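Putative flavoprotein (Bacteroides eggerthii, PDB 4ICI) binds flavin mononucleotide and, as a member of the flavodoxin family, probably serves in electron transfer, although its precise role is not established. Local coordinates at residues I16-F21 and G40-I45; V120-T125 and L145-G150; N70-R75 and A102-N107. All coordinates share one frame; numbering follows the deposited sequence.

Contact 1 (I16-F21 and G40-I45); sequences ILVAYF and GDLYPI. With EDO (1,2-ethanediol), chain E; EDO (1,2-ethanediol), chain G.
Tyr20 folds its ring over Pro44 at the edge of a parallel sheet, where strands 16-20 and 41-44 form the first beta-alpha-beta unit of a flavodoxin-like fold. The short strand axes diverge by only 24°, and five backbone bonds link them in parallel register. Val18 is gripped twice: its N donates to Asp41 O (2.8 Å), while its O accepts from Tyr43 N.

On the face covered by helix 26-38, Tyr20 does most of the work. Its chi1 of 69° sets CG between the backbone N and the carbonyl carbon. Pro44 CA lies 3.8 Å above one face of the ring, displaced toward the rim, a CH-pi contact. The phenol oxygen reaches further across, with Tyr20 OH 3.3 Å from Pro44 CG, and it also makes a very short approach to O1 of a 1,2-ethanediol, probably from the crystallisation liquor. From an oblique direction Leu42 CD2 meets CE1 of the same ring at 3.8 Å, while the other branch of that leucine, CD1, rests on Val18 CB. Ala28 and Ala31 of the helix also touch the tyrosine. An alanine in place of Tyr20 would probably leave Pro44 CA and Leu42 CD2 without the ring they pack against.

The other face carries Leu17, Ala19, Asp41 and Tyr43. The CD1 branch of Leu17 meets Tyr43 CB at 3.7 Å. Ala19 CB sits at the edge of the Tyr43 ring, in its plane, 3.9 Å from CD2. The hydroxyl of Tyr43 is bonded beyond the strands to Ser80 O, and Asp41 OD2 to Tyr88 OH.

Past the last bridge, Ile45 turns CB toward strand 16-20, and its N donates almost straight (173°) to Tyr20 O at 2.7 Å.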
loop_
_atom_site.group_PDB
_atom_site.type_symbol
_atom_site.label_atom_id
_atom_site.label_comp_id
_atom_site.label_asym_id
_atom_site.label_seq_id
_atom_site.Cartn_x
_atom_site.Cartn_y
_atom_site.Cartn_z
ATOM N N ILE A 16 9.353 10.007 -7.210
ATOM C CA ILE A 16 8.586 9.301 -6.183
ATOM C C ILE A 16 7.166 9.009 -6.682
ATOM O O ILE A 16 6.482 9.896 -7.202
ATOM C CB ILE A 16 8.492 10.120 -4.865
ATOM C CG1 ILE A 16 9.900 10.420 -4.345
ATOM C CG2 ILE A 16 7.603 9.398 -3.827
ATOM C CD1 ILE A 16 9.897 11.233 -3.056
ATOM N N LEU A 17 6.762 7.748 -6.538
ATOM C CA LEU A 17 5.390 7.318 -6.713
ATOM C C LEU A 17 4.790 6.902 -5.393
ATOM O O LEU A 17 5.449 6.218 -4.587
ATOM C CB LEU A 17 5.336 6.122 -7.655
ATOM C CG LEU A 17 3.957 5.589 -8.035
ATOM C CD1 LEU A 17 3.158 6.649 -8.823
ATOM C CD2 LEU A 17 4.085 4.275 -8.793
ATOM N N VAL A 18 3.554 7.353 -5.173
ATOM C CA VAL A 18 2.725 6.929 -4.052
ATOM C C VAL A 18 1.602 6.076 -4.642
ATOM O O VAL A 18 0.625 6.611 -5.167
ATOM C CB VAL A 18 2.223 8.124 -3.198
ATOM C CG1 VAL A 18 1.365 7.658 -2.038
ATOM C CG2 VAL A 18 3.383 9.032 -2.736
ATOM N N ALA A 19 1.783 4.767 -4.580
ATOM C CA ALA A 19 0.766 3.812 -5.015
ATOM C C ALA A 19 -0.073 3.435 -3.807
ATOM O O ALA A 19 0.460 3.274 -2.707
ATOM C CB ALA A 19 1.435 2.558 -5.649
ATOM N N TYR A 20 -1.382 3.288 -3.997
ATOM C CA TYR A 20 -2.223 2.947 -2.873
ATOM C C TYR A 20 -3.503 2.276 -3.287
ATOM O O TYR A 20 -4.050 2.585 -4.360
ATOM C CB TYR A 20 -2.532 4.192 -2.003
ATOM C CG TYR A 20 -3.430 5.164 -2.712
ATOM C CD1 TYR A 20 -2.929 6.087 -3.635
ATOM C CD2 TYR A 20 -4.798 5.095 -2.543
ATOM C CE1 TYR A 20 -3.777 6.956 -4.311
ATOM C CE2 TYR A 20 -5.634 5.936 -3.215
ATOM C CZ TYR A 20 -5.122 6.869 -4.101
ATOM O OH TYR A 20 -5.980 7.725 -4.781
ATOM N N PHE A 21 -3.970 1.399 -2.411
ATOM C CA PHE A 21 -5.316 0.852 -2.480
ATOM C C PHE A 21 -6.128 1.452 -1.331
ATOM O O PHE A 21 -5.656 1.561 -0.192
ATOM C CB PHE A 21 -5.251 -0.674 -2.337
ATOM C CG PHE A 21 -6.596 -1.342 -2.135
ATOM C CD1 PHE A 21 -7.592 -1.234 -3.081
ATOM C CD2 PHE A 21 -6.839 -2.076 -1.007
ATOM C CE1 PHE A 21 -8.808 -1.825 -2.879
ATOM C CE2 PHE A 21 -8.052 -2.677 -0.808
ATOM C CZ PHE A 21 -9.049 -2.541 -1.757
ATOM N N GLY A 40 5.198 13.791 -4.785
ATOM C CA GLY A 40 5.123 12.549 -5.516
ATOM C C GLY A 40 3.880 12.432 -6.383
ATOM O O GLY A 40 2.840 13.026 -6.086
ATOM N N ASP A 41 3.990 11.634 -7.431
ATOM C CA ASP A 41 2.833 11.255 -8.232
ATOM C C ASP A 41 2.036 10.249 -7.432
ATOM O O ASP A 41 2.626 9.467 -6.715
ATOM C CB ASP A 41 3.302 10.581 -9.529
ATOM C CG ASP A 41 3.960 11.548 -10.515
ATOM O OD1 ASP A 41 3.745 12.771 -10.405
ATOM O OD2 ASP A 41 4.680 11.071 -11.429
ATOM N N LEU A 42 0.710 10.256 -7.573
ATOM C CA LEU A 42 -0.136 9.242 -6.962
ATOM C C LEU A 42 -0.689 8.291 -8.015
ATOM O O LEU A 42 -1.069 8.737 -9.104
ATOM C CB LEU A 42 -1.304 9.856 -6.186
ATOM C CG LEU A 42 -1.107 9.993 -4.677
ATOM C CD1 LEU A 42 0.012 10.929 -4.417
ATOM C CD2 LEU A 42 -2.421 10.475 -3.985
ATOM N N TYR A 43 -0.737 7.000 -7.663
ATOM C CA TYR A 43 -1.297 5.952 -8.490
ATOM C C TYR A 43 -2.318 5.175 -7.642
ATOM O O TYR A 43 -1.953 4.352 -6.795
ATOM C CB TYR A 43 -0.205 5.022 -9.014
ATOM C CG TYR A 43 -0.710 3.715 -9.628
ATOM C CD1 TYR A 43 -1.532 3.708 -10.745
ATOM C CD2 TYR A 43 -0.329 2.506 -9.099
ATOM C CE1 TYR A 43 -1.991 2.503 -11.293
ATOM C CE2 TYR A 43 -0.784 1.309 -9.648
ATOM C CZ TYR A 43 -1.605 1.323 -10.726
ATOM O OH TYR A 43 -2.028 0.102 -11.260
ATOM N N PRO A 44 -3.622 5.451 -7.856
ATOM C CA PRO A 44 -4.628 4.638 -7.228
ATOM C C PRO A 44 -4.634 3.231 -7.859
ATOM O O PRO A 44 -4.748 3.067 -9.087
ATOM C CB PRO A 44 -5.928 5.386 -7.512
ATOM C CG PRO A 44 -5.507 6.804 -7.927
ATOM C CD PRO A 44 -4.200 6.567 -8.630
ATOM N N ILE A 45 -4.506 2.224 -7.006
ATOM C CA ILE A 45 -4.578 0.821 -7.416
ATOM C C ILE A 45 -6.064 0.479 -7.446
ATOM O O ILE A 45 -6.661 0.256 -6.385
ATOM C CB ILE A 45 -3.828 -0.093 -6.416
ATOM C CG1 ILE A 45 -2.317 0.284 -6.321
ATOM C CG2 ILE A 45 -4.018 -1.553 -6.800
ATOM C CD1 ILE A 45 -1.558 -0.352 -5.127
HETATM C C1 EDO E . -8.668 3.339 -6.368
HETATM O O1 EDO E . -9.867 2.549 -6.408
HETATM C C2 EDO E . -7.814 3.143 -5.101
HETATM O O2 EDO E . -7.880 1.849 -4.559
HETATM C C1 EDO G . -8.757 6.783 -4.260
HETATM O O1 EDO G . -8.352 7.528 -5.409
HETATM C C2 EDO G . -10.193 6.917 -3.717
HETATM O O2 EDO G . -10.577 8.158 -3.044
#

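Contact 2 (V120-T125 and L145-G150). With FMN (flavin mononucleotide), chain B.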
loop_
_atom_site.group_PDB
_atom_site.type_symbol
_atom_site.label_atom_id
_atom_site.label_comp_id
_atom_site.label_asym_id
_atom_site.label_seq_id
_atom_site.Cartn_x
_atom_site.Cartn_y
_atom_site.Cartn_z
ATOM N N VAL A 120 11.302 0.663 -1.778
ATOM C CA VAL A 120 9.869 0.341 -1.628
ATOM C C VAL A 120 9.500 0.524 -0.156
ATOM O O VAL A 120 10.177 -0.022 0.715
ATOM C CB VAL A 120 9.567 -1.076 -2.125
ATOM C CG1 VAL A 120 8.075 -1.354 -2.063
ATOM C CG2 VAL A 120 10.157 -1.288 -3.574
ATOM N N VAL A 121 8.441 1.284 0.122
ATOM C CA VAL A 121 8.114 1.702 1.490
ATOM C C VAL A 121 6.601 1.551 1.707
ATOM O O VAL A 121 5.829 2.188 1.013
ATOM C CB VAL A 121 8.523 3.158 1.765
ATOM C CG1 VAL A 121 8.409 3.433 3.285
ATOM C CG2 VAL A 121 9.919 3.504 1.202
ATOM N N PRO A 122 6.187 0.679 2.637
ATOM C CA PRO A 122 4.742 0.560 2.869
ATOM C C PRO A 122 4.215 1.692 3.746
ATOM O O PRO A 122 4.948 2.276 4.527
ATOM C CB PRO A 122 4.619 -0.788 3.597
ATOM C CG PRO A 122 5.909 -0.891 4.389
ATOM C CD PRO A 122 6.957 -0.176 3.555
ATOM N N PHE A 123 2.930 1.949 3.642
ATOM C CA PHE A 123 2.214 2.769 4.600
ATOM C C PHE A 123 0.800 2.273 4.705
ATOM O O PHE A 123 0.324 1.543 3.831
ATOM C CB PHE A 123 2.298 4.271 4.246
ATOM C CG PHE A 123 1.544 4.687 3.000
ATOM C CD1 PHE A 123 2.123 4.568 1.754
ATOM C CD2 PHE A 123 0.294 5.269 3.094
ATOM C CE1 PHE A 123 1.460 4.986 0.600
ATOM C CE2 PHE A 123 -0.359 5.717 1.965
ATOM C CZ PHE A 123 0.233 5.574 0.721
ATOM N N ALA A 124 0.093 2.669 5.761
ATOM C CA ALA A 124 -1.226 2.090 5.994
ATOM C C ALA A 124 -2.113 2.983 6.806
ATOM O O ALA A 124 -1.641 3.918 7.465
ATOM C CB ALA A 124 -1.088 0.701 6.683
ATOM N N THR A 125 -3.401 2.687 6.734
ATOM C CA THR A 125 -4.365 3.138 7.728
ATOM C C THR A 125 -5.044 1.924 8.342
ATOM O O THR A 125 -5.015 0.831 7.778
ATOM C CB THR A 125 -5.408 4.136 7.159
ATOM O OG1 THR A 125 -6.306 3.492 6.264
ATOM C CG2 THR A 125 -4.740 5.346 6.484
ATOM N N LEU A 145 13.174 -7.295 -2.971
ATOM C CA LEU A 145 12.984 -5.849 -3.018
ATOM C C LEU A 145 13.706 -5.116 -1.915
ATOM O O LEU A 145 13.973 -5.677 -0.846
ATOM C CB LEU A 145 11.480 -5.493 -2.978
ATOM C CG LEU A 145 10.642 -6.148 -4.072
ATOM C CD1 LEU A 145 9.167 -5.694 -3.961
ATOM C CD2 LEU A 145 11.214 -5.834 -5.465
ATOM N N ASN A 146 13.983 -3.838 -2.178
ATOM C CA ASN A 146 14.657 -2.979 -1.192
ATOM C C ASN A 146 13.628 -2.280 -0.298
ATOM O O ASN A 146 13.245 -1.141 -0.537
ATOM C CB ASN A 146 15.584 -1.970 -1.853
ATOM C CG ASN A 146 16.301 -1.104 -0.839
ATOM O OD1 ASN A 146 16.551 -1.548 0.272
ATOM N ND2 ASN A 146 16.605 0.147 -1.212
ATOM N N TRP A 147 13.163 -3.002 0.707
ATOM C CA TRP A 147 12.137 -2.507 1.629
ATOM C C TRP A 147 12.730 -1.616 2.685
ATOM O O TRP A 147 13.765 -1.934 3.264
ATOM C CB TRP A 147 11.463 -3.666 2.332
ATOM C CG TRP A 147 10.625 -4.531 1.437
ATOM C CD1 TRP A 147 10.963 -5.733 0.904
ATOM C CD2 TRP A 147 9.275 -4.291 1.057
ATOM N NE1 TRP A 147 9.935 -6.233 0.175
ATOM C CE2 TRP A 147 8.874 -5.367 0.244
ATOM C CE3 TRP A 147 8.371 -3.246 1.277
ATOM C CZ2 TRP A 147 7.590 -5.454 -0.303
ATOM C CZ3 TRP A 147 7.108 -3.332 0.735
ATOM C CH2 TRP A 147 6.726 -4.420 -0.041
ATOM N N LYS A 148 12.052 -0.516 2.956
ATOM C CA LYS A 148 12.341 0.318 4.114
ATOM C C LYS A 148 11.152 0.328 5.027
ATOM O O LYS A 148 10.066 -0.092 4.636
ATOM C CB LYS A 148 12.758 1.723 3.689
ATOM C CG LYS A 148 14.093 1.805 2.912
ATOM C CD LYS A 148 14.580 3.242 2.675
ATOM C CE LYS A 148 16.038 3.302 2.182
ATOM N NZ LYS A 148 16.561 4.711 2.004
ATOM N N GLU A 149 11.358 0.802 6.253
ATOM C CA GLU A 149 10.338 0.794 7.272
ATOM C C GLU A 149 9.273 1.852 6.980
ATOM O O GLU A 149 9.588 3.024 6.717
ATOM C CB GLU A 149 10.982 1.037 8.638
ATOM C CG GLU A 149 11.847 -0.129 9.110
ATOM C CD GLU A 149 11.024 -1.338 9.443
ATOM O OE1 GLU A 149 10.138 -1.211 10.305
ATOM O OE2 GLU A 149 11.275 -2.410 8.834
ATOM N N GLY A 150 8.036 1.419 7.061
ATOM C CA GLY A 150 6.897 2.275 6.828
ATOM C C GLY A 150 6.221 2.719 8.102
ATOM O O GLY A 150 6.704 2.482 9.222
HETATM N N1 FMN B . -8.309 -2.454 11.281
HETATM C C2 FMN B . -7.368 -2.874 12.187
HETATM O O2 FMN B . -6.935 -2.073 13.012
HETATM N N3 FMN B . -6.932 -4.193 12.165
HETATM C C4 FMN B . -7.438 -5.136 11.286
HETATM O O4 FMN B . -6.930 -6.273 11.323
HETATM C C4A FMN B . -8.428 -4.715 10.384
HETATM N N5 FMN B . -9.005 -5.634 9.480
HETATM C C5A FMN B . -9.959 -5.149 8.576
HETATM C C6 FMN B . -10.521 -6.031 7.643
HETATM C C7 FMN B . -11.447 -5.589 6.732
HETATM C C7M FMN B . -12.003 -6.533 5.707
HETATM C C8 FMN B . -11.835 -4.260 6.708
HETATM C C8M FMN B . -12.870 -3.784 5.715
HETATM C C9 FMN B . -11.292 -3.381 7.636
HETATM C C9A FMN B . -10.329 -3.806 8.572
HETATM N N10 FMN B . -9.764 -2.919 9.503
HETATM C C10 FMN B . -8.821 -3.371 10.394
HETATM C "C1'" FMN B . -10.136 -1.459 9.471
HETATM C "C2'" FMN B . -9.353 -0.769 8.319
HETATM O "O2'" FMN B . -7.969 -1.024 8.331
HETATM C "C3'" FMN B . -9.471 0.767 8.396
HETATM O "O3'" FMN B . -10.868 1.157 8.583
HETATM C "C4'" FMN B . -8.814 1.507 7.192
HETATM O "O4'" FMN B . -8.615 2.841 7.595
HETATM C "C5'" FMN B . -9.794 1.506 5.958
HETATM O "O5'" FMN B . -9.101 2.181 4.940
HETATM P P FMN B . -9.784 2.593 3.552
HETATM O O1P FMN B . -10.885 3.595 3.937
HETATM O O2P FMN B . -8.752 3.094 2.660
HETATM O O3P FMN B . -10.404 1.361 2.884
#
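Val120 CG1 lies over the six-membered ring of Trp147, 3.5 Å above its plane and displaced toward the rim, its nearest ring atom being CZ3. This CH-pi contact is the apolar centre of the pairing between strand 119-125 and the last strand, 146-152, of the parallel sheet. Rotation about the CB-CG bond of Trp147 (chi2 101°) turns the indole so that Pro122 CD meets its edge, 4.1 Å from CE3. Leu138 and Lys139 of the connecting helix 132-141 also touch the indole, whose NE1 donates to Tyr142 O.

Two backbone bonds flank this centre. Val120 N donates to Asn146 O at 2.9 Å, and Lys148 N to Val120 O at 3.0 Å. The next rung cannot form in the same way, because Pro122 has no N-H: Lys148 O faces its CD at 3.3 Å instead. Beyond it, Gly150 CA approaches Pro122 O to 3.0 Å in a CA-H...O contact that leaves no room for a side chain.

At the far end of strand 119-125, Thr125 OG1 is bonded to the ribityl O4' of flavin mononucleotide (2.7 Å) and also to Thr27 OG1. Within these two segments, then, two backbone bonds and the indole hold the start of the strand; Pro122 interrupts the pairing, which resumes where Ala124 bonds Arg151, and the polar end at Thr125 serves the cofactor.

Contact 3 (N70-R75 and A102-N107). With EDO (1,2-ethanediol), chain F.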
loop_
_atom_site.group_PDB
_atom_site.type_symbol
_atom_site.label_atom_id
_atom_site.label_comp_id
_atom_site.label_asym_id
_atom_site.label_seq_id
_atom_site.Cartn_x
_atom_site.Cartn_y
_atom_site.Cartn_z
ATOM N N ASN A 70 -8.350 -15.452 3.539
ATOM C CA ASN A 70 -8.089 -16.869 3.750
ATOM C C ASN A 70 -7.307 -17.576 2.643
ATOM O O ASN A 70 -6.892 -18.726 2.812
ATOM C CB ASN A 70 -9.415 -17.592 4.046
ATOM C CG ASN A 70 -9.897 -17.333 5.469
ATOM O OD1 ASN A 70 -9.092 -17.353 6.407
ATOM N ND2 ASN A 70 -11.194 -17.111 5.646
ATOM N N ASP A 71 -7.065 -16.897 1.532
ATOM C CA ASP A 71 -6.375 -17.453 0.384
ATOM C C ASP A 71 -5.170 -16.584 0.015
ATOM O O ASP A 71 -5.282 -15.635 -0.761
ATOM C CB ASP A 71 -7.311 -17.604 -0.827
ATOM C CG ASP A 71 -6.621 -18.229 -2.033
ATOM O OD1 ASP A 71 -5.401 -18.544 -1.930
ATOM O OD2 ASP A 71 -7.313 -18.411 -3.082
ATOM N N PRO A 72 -3.989 -16.935 0.531
ATOM C CA PRO A 72 -2.824 -16.118 0.240
ATOM C C PRO A 72 -2.347 -16.107 -1.200
ATOM O O PRO A 72 -1.454 -15.279 -1.538
ATOM C CB PRO A 72 -1.749 -16.669 1.164
ATOM C CG PRO A 72 -2.220 -17.867 1.706
ATOM C CD PRO A 72 -3.699 -17.993 1.500
ATOM N N LYS A 73 -2.911 -16.975 -2.040
ATOM C CA LYS A 73 -2.521 -16.983 -3.442
ATOM C C LYS A 73 -3.497 -16.158 -4.306
ATOM O O LYS A 73 -3.255 -15.967 -5.501
ATOM C CB LYS A 73 -2.397 -18.423 -3.968
ATOM C CG LYS A 73 -1.160 -19.139 -3.437
ATOM C CD LYS A 73 -1.024 -20.553 -3.902
ATOM C CE LYS A 73 -0.688 -20.569 -5.362
ATOM N NZ LYS A 73 0.700 -20.074 -5.540
HETATM N N MSE A 74 -4.589 -15.666 -3.720
HETATM C CA MSE A 74 -5.533 -14.896 -4.506
HETATM C C MSE A 74 -4.908 -13.555 -4.903
HETATM O O MSE A 74 -4.145 -12.925 -4.137
HETATM C CB MSE A 74 -6.838 -14.687 -3.776
HETATM C CG MSE A 74 -7.913 -14.187 -4.726
HETATM SE SE MSE A 74 -9.565 -14.020 -3.789
HETATM C CE MSE A 74 -9.649 -15.650 -2.908
ATOM N N ARG A 75 -5.219 -13.141 -6.138
ATOM C CA ARG A 75 -4.678 -11.940 -6.752
ATOM C C ARG A 75 -5.802 -11.120 -7.393
ATOM O O ARG A 75 -6.060 -11.209 -8.591
ATOM C CB ARG A 75 -3.573 -12.262 -7.760
ATOM C CG ARG A 75 -2.367 -12.964 -7.120
ATOM C CD ARG A 75 -1.595 -12.051 -6.210
ATOM N NE ARG A 75 -0.408 -12.686 -5.643
ATOM C CZ ARG A 75 -0.364 -13.327 -4.468
ATOM N NH1 ARG A 75 -1.435 -13.431 -3.698
ATOM N NH2 ARG A 75 0.795 -13.831 -4.051
ATOM N N ALA A 102 -1.666 -6.795 4.510
ATOM C CA ALA A 102 -2.019 -6.058 3.294
ATOM C C ALA A 102 -3.122 -6.808 2.545
ATOM O O ALA A 102 -3.066 -8.027 2.397
ATOM C CB ALA A 102 -0.823 -5.911 2.378
ATOM N N PRO A 103 -4.127 -6.078 2.036
ATOM C CA PRO A 103 -5.064 -6.691 1.094
ATOM C C PRO A 103 -4.344 -7.359 -0.063
ATOM O O PRO A 103 -3.286 -6.879 -0.507
ATOM C CB PRO A 103 -5.915 -5.503 0.628
ATOM C CG PRO A 103 -5.824 -4.501 1.759
ATOM C CD PRO A 103 -4.415 -4.658 2.264
ATOM N N ARG A 104 -4.915 -8.458 -0.560
ATOM C CA ARG A 104 -4.248 -9.222 -1.606
ATOM C C ARG A 104 -4.031 -8.461 -2.911
ATOM O O ARG A 104 -3.139 -8.808 -3.675
ATOM C CB ARG A 104 -4.964 -10.536 -1.862
ATOM C CG ARG A 104 -5.234 -11.431 -0.649
ATOM C CD ARG A 104 -4.055 -11.746 0.172
ATOM N NE ARG A 104 -4.368 -12.737 1.204
ATOM C CZ ARG A 104 -3.514 -13.108 2.158
ATOM N NH1 ARG A 104 -2.294 -12.567 2.205
ATOM N NH2 ARG A 104 -3.852 -14.079 2.997
ATOM N N ILE A 105 -4.809 -7.406 -3.151
ATOM C CA ILE A 105 -4.549 -6.585 -4.334
ATOM C C ILE A 105 -3.171 -5.912 -4.294
ATOM O O ILE A 105 -2.605 -5.591 -5.320
ATOM C CB ILE A 105 -5.696 -5.550 -4.575
ATOM C CG1 ILE A 105 -5.720 -5.057 -6.033
ATOM C CG2 ILE A 105 -5.622 -4.423 -3.536
ATOM C CD1 ILE A 105 -6.962 -4.261 -6.395
ATOM N N ILE A 106 -2.611 -5.752 -3.093
ATOM C CA ILE A 106 -1.243 -5.260 -2.977
ATOM C C ILE A 106 -0.254 -6.276 -3.578
ATOM O O ILE A 106 0.694 -5.892 -4.264
ATOM C CB ILE A 106 -0.894 -4.895 -1.519
ATOM C CG1 ILE A 106 -1.779 -3.725 -1.044
ATOM C CG2 ILE A 106 0.589 -4.541 -1.406
ATOM C CD1 ILE A 106 -1.784 -2.433 -1.941
ATOM N N ASN A 107 -0.499 -7.555 -3.339
ATOM C CA ASN A 107 0.291 -8.594 -3.987
ATOM C C ASN A 107 0.124 -8.533 -5.519
ATOM O O ASN A 107 1.090 -8.674 -6.277
ATOM C CB ASN A 107 -0.077 -9.988 -3.473
ATOM C CG ASN A 107 0.067 -10.120 -1.966
ATOM O OD1 ASN A 107 -0.853 -9.784 -1.204
ATOM N ND2 ASN A 107 1.228 -10.604 -1.520
HETATM C C1 EDO F . -9.125 -14.847 8.182
HETATM O O1 EDO F . -8.197 -14.915 7.097
HETATM C C2 EDO F . -10.104 -13.752 7.880
HETATM O O2 EDO F . -11.270 -14.344 7.296
#
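Pro72 and Met74, a selenomethionine, in a type I beta turn from Asp71 to Met74, lie against Arg104 in the first turn of helix 104-112, a loop-to-helix contact of the flavodoxin-like fold whose nearest CA pair, Arg75 and Arg104, is 5.8 Å apart. The turn is braced from within by an Asx turn, in which Asp71 OD1 accepts from Lys73 N at 2.9 Å.

Two guanidinium groups carry the interface, each covered on one face by carbon. Pro72 CA stands 3.5 Å above the centre of the Arg104 group, whose NE and NH2 donate to Glu68 O and Met69 O near the end of helix 64-70. Nearer the backbone, Arg104 CB meets Met74 O at 3.4 Å.

Arg75 stacks on Asn107, guanidinium and amide planes 25° apart. Its NE forms a salt bridge with Glu111 OE1, which probably helps to hold the group's rotation, and Asn107 ND2 is bonded to Tyr142 OH. Arg75 NH1 is held twice within the loop, by Pro72 O and Met74 O, both at 2.8 Å and both near the guanidinium plane. Over the centre of that plane, 3.4 Å above it, sits Asn107 CB.

In the fold
Contacts 1 and 2 hold opposite margins of one parallel sheet, each joining the two strands of a beta-alpha-beta unit, whereas contact 3 fastens a loop to the start of helix 104-112. All three are partly buried: the first two have mainly buried residues on their inner strands, while contact 3 is more peripheral, setting partly exposed loop residues on a buried helix start. Backbone bonding flanked by apolar and aromatic groups is fuller in contact 1 and interrupted at Pro122 in contact 2; contact 3 uses cationic side chains stacked on carbon. Phe123 CZ lies 3.6 Å from Val18 CG1, linking contacts 1 and 2. Phe21 similarly meets Ile105 of contact 3. Contacts 2 and 3 do not touch.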